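Local coordinates for protein ribulose-5-phosphate reductase 1 (Staphylococcus aureus, PDB 6XHK) that reduces D-ribulose 5-phosphate to D-ribitol 5-phosphate with NADPH, a step in making the poly(ribitol phosphate) wall teichoic acid of the cell wall, at residues Gly168-Gly173 against Tyr193-Thr198; Ile178-Leu183 against Phe205-Asp210. All coordinates share one frame; numbering follows the deposited sequence.

Contact 1: residues Gly168-Gly173 against Tyr193-Thr198. With NDP (NADPH dihydro-nicotinamide-adenine-dinucleotide phosphate), chain B.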
loop_
_atom_site.group_PDB
_atom_site.type_symbol
_atom_site.label_atom_id
_atom_site.label_comp_id
_atom_site.label_asym_id
_atom_site.label_seq_id
_atom_site.Cartn_x
_atom_site.Cartn_y
_atom_site.Cartn_z
ATOM N N GLY A 168 3.882 17.092 -7.851
ATOM C CA GLY A 168 3.697 16.212 -8.990
ATOM C C GLY A 168 3.746 14.763 -8.541
ATOM O O GLY A 168 4.457 14.420 -7.597
ATOM N N ILE A 169 2.968 13.914 -9.215
ATOM C CA ILE A 169 2.866 12.491 -8.895
ATOM C C ILE A 169 2.970 11.707 -10.202
ATOM O O ILE A 169 2.122 11.864 -11.090
ATOM C CB ILE A 169 1.546 12.163 -8.181
ATOM C CG1 ILE A 169 1.490 12.862 -6.830
ATOM C CG2 ILE A 169 1.444 10.683 -7.959
ATOM C CD1 ILE A 169 0.162 12.788 -6.143
ATOM N N TRP A 170 4.009 10.881 -10.337
ATOM C CA TRP A 170 4.110 9.968 -11.475
ATOM C C TRP A 170 3.524 8.607 -11.120
ATOM O O TRP A 170 3.790 8.071 -10.040
ATOM C CB TRP A 170 5.554 9.787 -11.963
ATOM C CG TRP A 170 5.968 10.715 -13.075
ATOM C CD1 TRP A 170 6.254 10.372 -14.380
ATOM C CD2 TRP A 170 6.160 12.125 -12.982
ATOM N NE1 TRP A 170 6.588 11.498 -15.105
ATOM C CE2 TRP A 170 6.541 12.585 -14.268
ATOM C CE3 TRP A 170 6.039 13.054 -11.938
ATOM C CZ2 TRP A 170 6.803 13.919 -14.526
ATOM C CZ3 TRP A 170 6.291 14.382 -12.205
ATOM C CH2 TRP A 170 6.673 14.802 -13.486
ATOM N N GLY A 171 2.731 8.051 -12.044
ATOM C CA GLY A 171 2.028 6.794 -11.827
ATOM C C GLY A 171 0.545 6.946 -11.535
ATOM O O GLY A 171 0.169 7.519 -10.504
ATOM N N ASP A 172 -0.300 6.426 -12.435
ATOM C CA ASP A 172 -1.753 6.537 -12.366
ATOM C C ASP A 172 -2.398 5.305 -11.720
ATOM O O ASP A 172 -3.511 4.926 -12.091
ATOM C CB ASP A 172 -2.313 6.758 -13.769
ATOM C CG ASP A 172 -1.765 5.767 -14.789
ATOM O OD1 ASP A 172 -1.031 4.854 -14.397
ATOM O OD2 ASP A 172 -2.108 5.856 -15.980
ATOM N N GLY A 173 -1.728 4.655 -10.764
ATOM C CA GLY A 173 -2.211 3.428 -10.146
ATOM C C GLY A 173 -2.598 3.539 -8.679
ATOM O O GLY A 173 -3.040 4.609 -8.245
ATOM N N TYR A 193 -0.542 17.751 -9.537
ATOM C CA TYR A 193 -0.517 17.273 -10.916
ATOM C C TYR A 193 -0.188 15.783 -10.909
ATOM O O TYR A 193 0.675 15.339 -10.150
ATOM C CB TYR A 193 0.544 18.025 -11.773
ATOM C CG TYR A 193 0.397 19.535 -11.898
ATOM C CD1 TYR A 193 -0.801 20.172 -11.611
ATOM C CD2 TYR A 193 1.485 20.326 -12.246
ATOM C CE1 TYR A 193 -0.932 21.543 -11.703
ATOM C CE2 TYR A 193 1.364 21.697 -12.339
ATOM C CZ TYR A 193 0.151 22.303 -12.066
ATOM O OH TYR A 193 0.025 23.674 -12.162
ATOM N N VAL A 194 -0.854 15.015 -11.770
ATOM C CA VAL A 194 -0.657 13.570 -11.854
ATOM C C VAL A 194 -0.267 13.236 -13.291
ATOM O O VAL A 194 -0.861 13.760 -14.242
ATOM C CB VAL A 194 -1.921 12.791 -11.406
ATOM C CG1 VAL A 194 -1.787 11.286 -11.657
ATOM C CG2 VAL A 194 -2.231 13.067 -9.951
ATOM N N PHE A 195 0.741 12.382 -13.445
ATOM C CA PHE A 195 1.254 11.972 -14.747
ATOM C C PHE A 195 1.101 10.467 -14.883
ATOM O O PHE A 195 1.541 9.712 -14.005
ATOM C CB PHE A 195 2.731 12.376 -14.913
ATOM C CG PHE A 195 2.974 13.845 -14.700
ATOM C CD1 PHE A 195 3.067 14.366 -13.414
ATOM C CD2 PHE A 195 3.061 14.709 -15.780
ATOM C CE1 PHE A 195 3.259 15.715 -13.213
ATOM C CE2 PHE A 195 3.245 16.039 -15.582
ATOM C CZ PHE A 195 3.339 16.546 -14.293
ATOM N N GLY A 196 0.488 10.030 -15.981
ATOM C CA GLY A 196 0.286 8.612 -16.159
ATOM C C GLY A 196 0.291 8.206 -17.605
ATOM O O GLY A 196 0.779 8.957 -18.446
ATOM N N LYS A 197 -0.294 7.047 -17.905
ATOM C CA LYS A 197 -0.251 6.459 -19.242
ATOM C C LYS A 197 -1.612 6.189 -19.900
ATOM O O LYS A 197 -1.652 6.096 -21.129
ATOM C CB LYS A 197 0.528 5.131 -19.216
ATOM C CG LYS A 197 2.018 5.240 -18.960
ATOM C CD LYS A 197 2.699 3.872 -18.949
ATOM C CE LYS A 197 2.739 3.234 -20.342
ATOM N NZ LYS A 197 3.777 2.172 -20.523
ATOM N N THR A 198 -2.710 6.031 -19.151
ATOM C CA THR A 198 -3.965 5.528 -19.714
ATOM C C THR A 198 -5.141 6.394 -19.291
ATOM O O THR A 198 -5.245 6.774 -18.119
ATOM C CB THR A 198 -4.230 4.079 -19.281
ATOM O OG1 THR A 198 -3.798 3.891 -17.929
ATOM C CG2 THR A 198 -3.492 3.113 -20.186
HETATM P PA NDP B . 0.417 -0.324 -10.418
HETATM O O1A NDP B . 0.246 -1.641 -11.120
HETATM O O2A NDP B . -0.942 0.226 -10.000
HETATM O O5B NDP B . 1.238 0.714 -11.424
HETATM C C5B NDP B . 1.134 2.164 -11.235
HETATM C C4B NDP B . 0.874 2.905 -12.600
HETATM O O4B NDP B . 1.952 3.459 -13.087
HETATM C C3B NDP B . 0.397 1.906 -13.693
HETATM O O3B NDP B . -0.846 2.227 -14.141
HETATM C C2B NDP B . 1.340 2.055 -14.879
HETATM O O2B NDP B . 0.451 2.025 -16.074
HETATM C C1B NDP B . 1.863 3.241 -14.691
HETATM N N9A NDP B . 3.135 3.478 -15.381
HETATM C C8A NDP B . 3.919 2.605 -16.078
HETATM N N7A NDP B . 5.005 3.277 -16.557
HETATM C C5A NDP B . 4.888 4.536 -16.164
HETATM C C6A NDP B . 5.792 5.752 -16.404
HETATM N N6A NDP B . 7.008 5.581 -17.168
HETATM N N1A NDP B . 5.409 7.013 -15.862
HETATM C C2A NDP B . 4.187 7.161 -15.102
HETATM N N3A NDP B . 3.328 5.982 -14.877
HETATM C C4A NDP B . 3.732 4.663 -15.442
HETATM O O3 NDP B . 1.315 -0.511 -8.999
HETATM P PN NDP B . 1.232 0.498 -7.637
HETATM O O1N NDP B . 0.605 1.848 -7.997
HETATM O O2N NDP B . 0.353 -0.130 -6.606
HETATM O O5D NDP B . 2.779 0.645 -7.037
HETATM C C5D NDP B . 3.906 0.381 -7.901
HETATM C C4D NDP B . 5.178 0.163 -7.246
HETATM O O4D NDP B . 5.178 0.585 -5.717
HETATM C C3D NDP B . 5.608 -1.323 -7.241
HETATM O O3D NDP B . 7.043 -1.461 -7.631
HETATM C C2D NDP B . 5.384 -1.748 -5.974
HETATM O O2D NDP B . 6.199 -2.894 -5.570
HETATM C C1D NDP B . 5.684 -0.437 -5.051
HETATM N N1N NDP B . 5.233 -0.538 -3.646
HETATM C C2N NDP B . 6.116 0.038 -2.629
HETATM C C3N NDP B . 5.898 -0.155 -1.118
HETATM C C7N NDP B . 6.937 0.500 -0.120
HETATM O O7N NDP B . 7.058 0.068 1.002
HETATM N N7N NDP B . 7.743 1.635 -0.576
HETATM C C4N NDP B . 4.547 -0.733 -0.629
HETATM C C5N NDP B . 3.781 -1.503 -1.728
HETATM C C6N NDP B . 3.983 -1.177 -3.224
HETATM P P2B NDP B . 0.665 0.765 -17.081
HETATM O O1X NDP B . 2.133 0.545 -17.380
HETATM O O2X NDP B . 0.127 -0.476 -16.390
HETATM O O3X NDP B . -0.077 1.068 -18.372
#
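Ile169 and Phe195 sit on neighbouring parallel strands, 168-170 and 193-196, whose axes come within 4.7 Å at 18° and are laced by three backbone hydrogen bonds: Ile169 N to Tyr193 O, Phe195 N to Ile169 O and Gly171 N to Phe195 O. On one face of the sheet Phe195 lies flat against the indole of Trp170. The six-membered rings stack at 15° with centroids 3.9 Å apart, Phe195 CD1 reaching Trp170 CZ3 at 3.4 Å, while Phe195 CB sits over the five-membered ring. Beyond the strand ends the contact turns polar. Asp172, between Gly171 and Gly173 of a probable Rossmann-type GxGxxG turn, has CG between its backbone N and carbonyl carbon (chi1 49°), on a CB that points toward 193-198. Asp172 OD2 takes Lys197 N at 2.9 Å, from above the carboxylate plane, and Thr198 N at 3.2 Å, nearly in line with its C-O bond; Thr198 OG1 adds a weak bond. Asp172 OD1 accepts from O3B of the NADPH adenosine ribose at 2.6 Å. Lys197 lays CD against the adenine at NDP C8A, 3.4 Å away. Trp170 NE1 bonds Gln241 of helix 232-245, which packs on the indole through Ala238 and Met242, and Phe212 meets the Phe195 ring; on the other face Ile169 rests on Ala180 and Leu183 of helix 174-186, and strand 225-228 continues the sheet beyond 166-170.

Contact 2: residues Ile178-Leu183 against Phe205-Asp210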
loop_
_atom_site.group_PDB
_atom_site.type_symbol
_atom_site.label_atom_id
_atom_site.label_comp_id
_atom_site.label_asym_id
_atom_site.label_seq_id
_atom_site.Cartn_x
_atom_site.Cartn_y
_atom_site.Cartn_z
ATOM N N ILE A 178 -3.687 6.941 -3.898
ATOM C CA ILE A 178 -3.663 7.177 -2.456
ATOM C C ILE A 178 -2.904 8.452 -2.133
ATOM O O ILE A 178 -3.356 9.279 -1.328
ATOM C CB ILE A 178 -3.080 5.953 -1.727
ATOM C CG1 ILE A 178 -3.984 4.739 -1.968
ATOM C CG2 ILE A 178 -2.855 6.244 -0.252
ATOM C CD1 ILE A 178 -3.635 3.540 -1.162
ATOM N N THR A 179 -1.740 8.636 -2.763
ATOM C CA THR A 179 -0.929 9.818 -2.502
ATOM C C THR A 179 -1.646 11.090 -2.907
ATOM O O THR A 179 -1.613 12.086 -2.170
ATOM C CB THR A 179 0.393 9.684 -3.238
ATOM O OG1 THR A 179 0.822 8.319 -3.158
ATOM C CG2 THR A 179 1.431 10.649 -2.683
ATOM N N ALA A 180 -2.263 11.089 -4.094
ATOM C CA ALA A 180 -3.083 12.222 -4.496
ATOM C C ALA A 180 -4.118 12.541 -3.420
ATOM O O ALA A 180 -4.265 13.705 -3.009
ATOM C CB ALA A 180 -3.739 11.924 -5.844
ATOM N N ILE A 181 -4.810 11.506 -2.916
ATOM C CA ILE A 181 -5.834 11.710 -1.890
ATOM C C ILE A 181 -5.229 12.387 -0.670
ATOM O O ILE A 181 -5.795 13.339 -0.114
ATOM C CB ILE A 181 -6.484 10.377 -1.494
ATOM C CG1 ILE A 181 -7.195 9.719 -2.667
ATOM C CG2 ILE A 181 -7.488 10.608 -0.363
ATOM C CD1 ILE A 181 -7.839 8.378 -2.253
ATOM N N LEU A 182 -4.082 11.882 -0.219
ATOM C CA LEU A 182 -3.505 12.378 1.026
ATOM C C LEU A 182 -3.040 13.814 0.885
ATOM O O LEU A 182 -3.328 14.659 1.743
ATOM C CB LEU A 182 -2.355 11.485 1.475
ATOM C CG LEU A 182 -2.861 10.117 1.914
ATOM C CD1 LEU A 182 -1.709 9.140 2.077
ATOM C CD2 LEU A 182 -3.655 10.259 3.200
ATOM N N LEU A 183 -2.326 14.110 -0.197
ATOM C CA LEU A 183 -1.896 15.482 -0.426
ATOM C C LEU A 183 -3.082 16.427 -0.467
ATOM O O LEU A 183 -3.013 17.537 0.071
ATOM C CB LEU A 183 -1.103 15.583 -1.722
ATOM C CG LEU A 183 0.249 14.895 -1.662
ATOM C CD1 LEU A 183 0.794 14.767 -3.070
ATOM C CD2 LEU A 183 1.183 15.637 -0.707
ATOM N N PHE A 205 -8.734 10.467 -11.088
ATOM C CA PHE A 205 -8.143 11.583 -10.355
ATOM C C PHE A 205 -8.911 12.844 -10.743
ATOM O O PHE A 205 -8.633 13.470 -11.770
ATOM C CB PHE A 205 -6.670 11.722 -10.696
ATOM C CG PHE A 205 -5.811 10.502 -10.395
ATOM C CD1 PHE A 205 -4.920 10.511 -9.313
ATOM C CD2 PHE A 205 -5.835 9.382 -11.228
ATOM C CE1 PHE A 205 -4.084 9.432 -9.060
ATOM C CE2 PHE A 205 -4.997 8.285 -10.969
ATOM C CZ PHE A 205 -4.127 8.310 -9.876
ATOM N N SER A 206 -9.882 13.209 -9.924
ATOM C CA SER A 206 -10.784 14.313 -10.204
ATOM C C SER A 206 -10.531 15.495 -9.299
ATOM O O SER A 206 -10.727 16.643 -9.709
ATOM C CB SER A 206 -12.223 13.852 -10.019
ATOM O OG SER A 206 -12.436 12.724 -10.830
ATOM N N PHE A 207 -10.112 15.209 -8.073
ATOM C CA PHE A 207 -9.735 16.086 -6.985
ATOM C C PHE A 207 -8.313 16.671 -7.159
ATOM O O PHE A 207 -7.793 17.385 -6.283
ATOM C CB PHE A 207 -9.858 15.324 -5.662
ATOM C CG PHE A 207 -9.211 13.959 -5.679
ATOM C CD1 PHE A 207 -9.849 12.877 -6.245
ATOM C CD2 PHE A 207 -7.943 13.772 -5.166
ATOM C CE1 PHE A 207 -9.255 11.630 -6.264
ATOM C CE2 PHE A 207 -7.350 12.526 -5.191
ATOM C CZ PHE A 207 -8.011 11.455 -5.737
ATOM N N VAL A 208 -7.727 16.344 -8.311
ATOM C CA VAL A 208 -6.433 16.844 -8.759
ATOM C C VAL A 208 -6.636 18.030 -9.691
ATOM O O VAL A 208 -7.648 18.126 -10.401
ATOM C CB VAL A 208 -5.629 15.698 -9.418
ATOM C CG1 VAL A 208 -4.321 16.173 -9.904
ATOM C CG2 VAL A 208 -5.323 14.675 -8.376
ATOM N N ASP A 209 -5.658 18.949 -9.678
ATOM C CA ASP A 209 -5.802 20.223 -10.379
ATOM C C ASP A 209 -5.711 20.032 -11.880
ATOM O O ASP A 209 -6.427 20.693 -12.638
ATOM C CB ASP A 209 -4.749 21.228 -9.912
ATOM C CG ASP A 209 -4.818 21.497 -8.425
ATOM O OD1 ASP A 209 -5.371 20.654 -7.703
ATOM O OD2 ASP A 209 -4.395 22.564 -7.965
ATOM N N ASP A 210 -4.857 19.121 -12.326
ATOM C CA ASP A 210 -4.789 18.781 -13.734
ATOM C C ASP A 210 -4.085 17.430 -13.826
ATOM O O ASP A 210 -3.378 17.007 -12.911
ATOM C CB ASP A 210 -4.055 19.870 -14.548
ATOM C CG ASP A 210 -4.298 19.768 -16.060
ATOM O OD1 ASP A 210 -5.141 20.515 -16.585
ATOM O OD2 ASP A 210 -3.694 18.907 -16.729
#
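Ala180 meets Phe207 and Phe205 where helix 174-186 faces the loop that runs from helix 199-202 to strand 210-213. The alanine methyl points toward the loop and is touched by three side chains: Phe207 CE2 lies 3.7 Å from Ala180 CB, Phe205 CD1 3.9 Å and Val208 CG2 4.1 Å. Phe205 offers its ring edge, with the methyl close to the ring plane. Phe207 also comes edge first, and its CE2 lies against the helix backbone, 3.6 Å from Ile181 N, with Ala180 C near the plane of the ring. CG of Phe207 stands between its own backbone N and carbonyl carbon (chi1 48°), on a CB that points toward the helix. With only a methyl at Ala180, the aromatic edge lies beside the main chain. One residue on, Ile181 runs obliquely past the same ring, its CG1 3.6 Å from Phe207 CZ.

This is apolar packing on the helix of the first beta-alpha-beta unit of the Rossmann-type NADPH domain, made by the loop leading into its edge strand 210-213. Tyr177, a turn earlier on that helix, joins the aromatic group: its ring meets Phe205 edge-to-face and Phe207 with planes at about 80°. Polar ties flank the hydrophobic patch, Arg184 bonding Phe207 O through NE and pairing with Asp209 in a salt bridge through NH1. On the sheet side, Phe205 and Val208 both rest on Val194.

The centres of contact 1 and contact 2 lie about 10 Å apart, and their segments alternate along the chain: 168-173, 178-183, 193-198, 205-210. Strand 166-170, helix 174-186 and strand 191-196 form one beta-alpha-beta unit, with the 205-210 loop leading on to strand 210-213 at the edge of the six-stranded parallel sheet. The two contacts touch directly: Ile169 CD1 comes 3.6 Å from Ala180 N, and Val194 CG2 lies 3.7 Å from Val208 CG1. Contact 1 joins the strands and meets the adenosine half of NADPH at their C-terminal ends, while contact 2 packs helix and loop together over the Ile169 and Val194 face, so one hydrophobic layer backs the cofactor-binding strands.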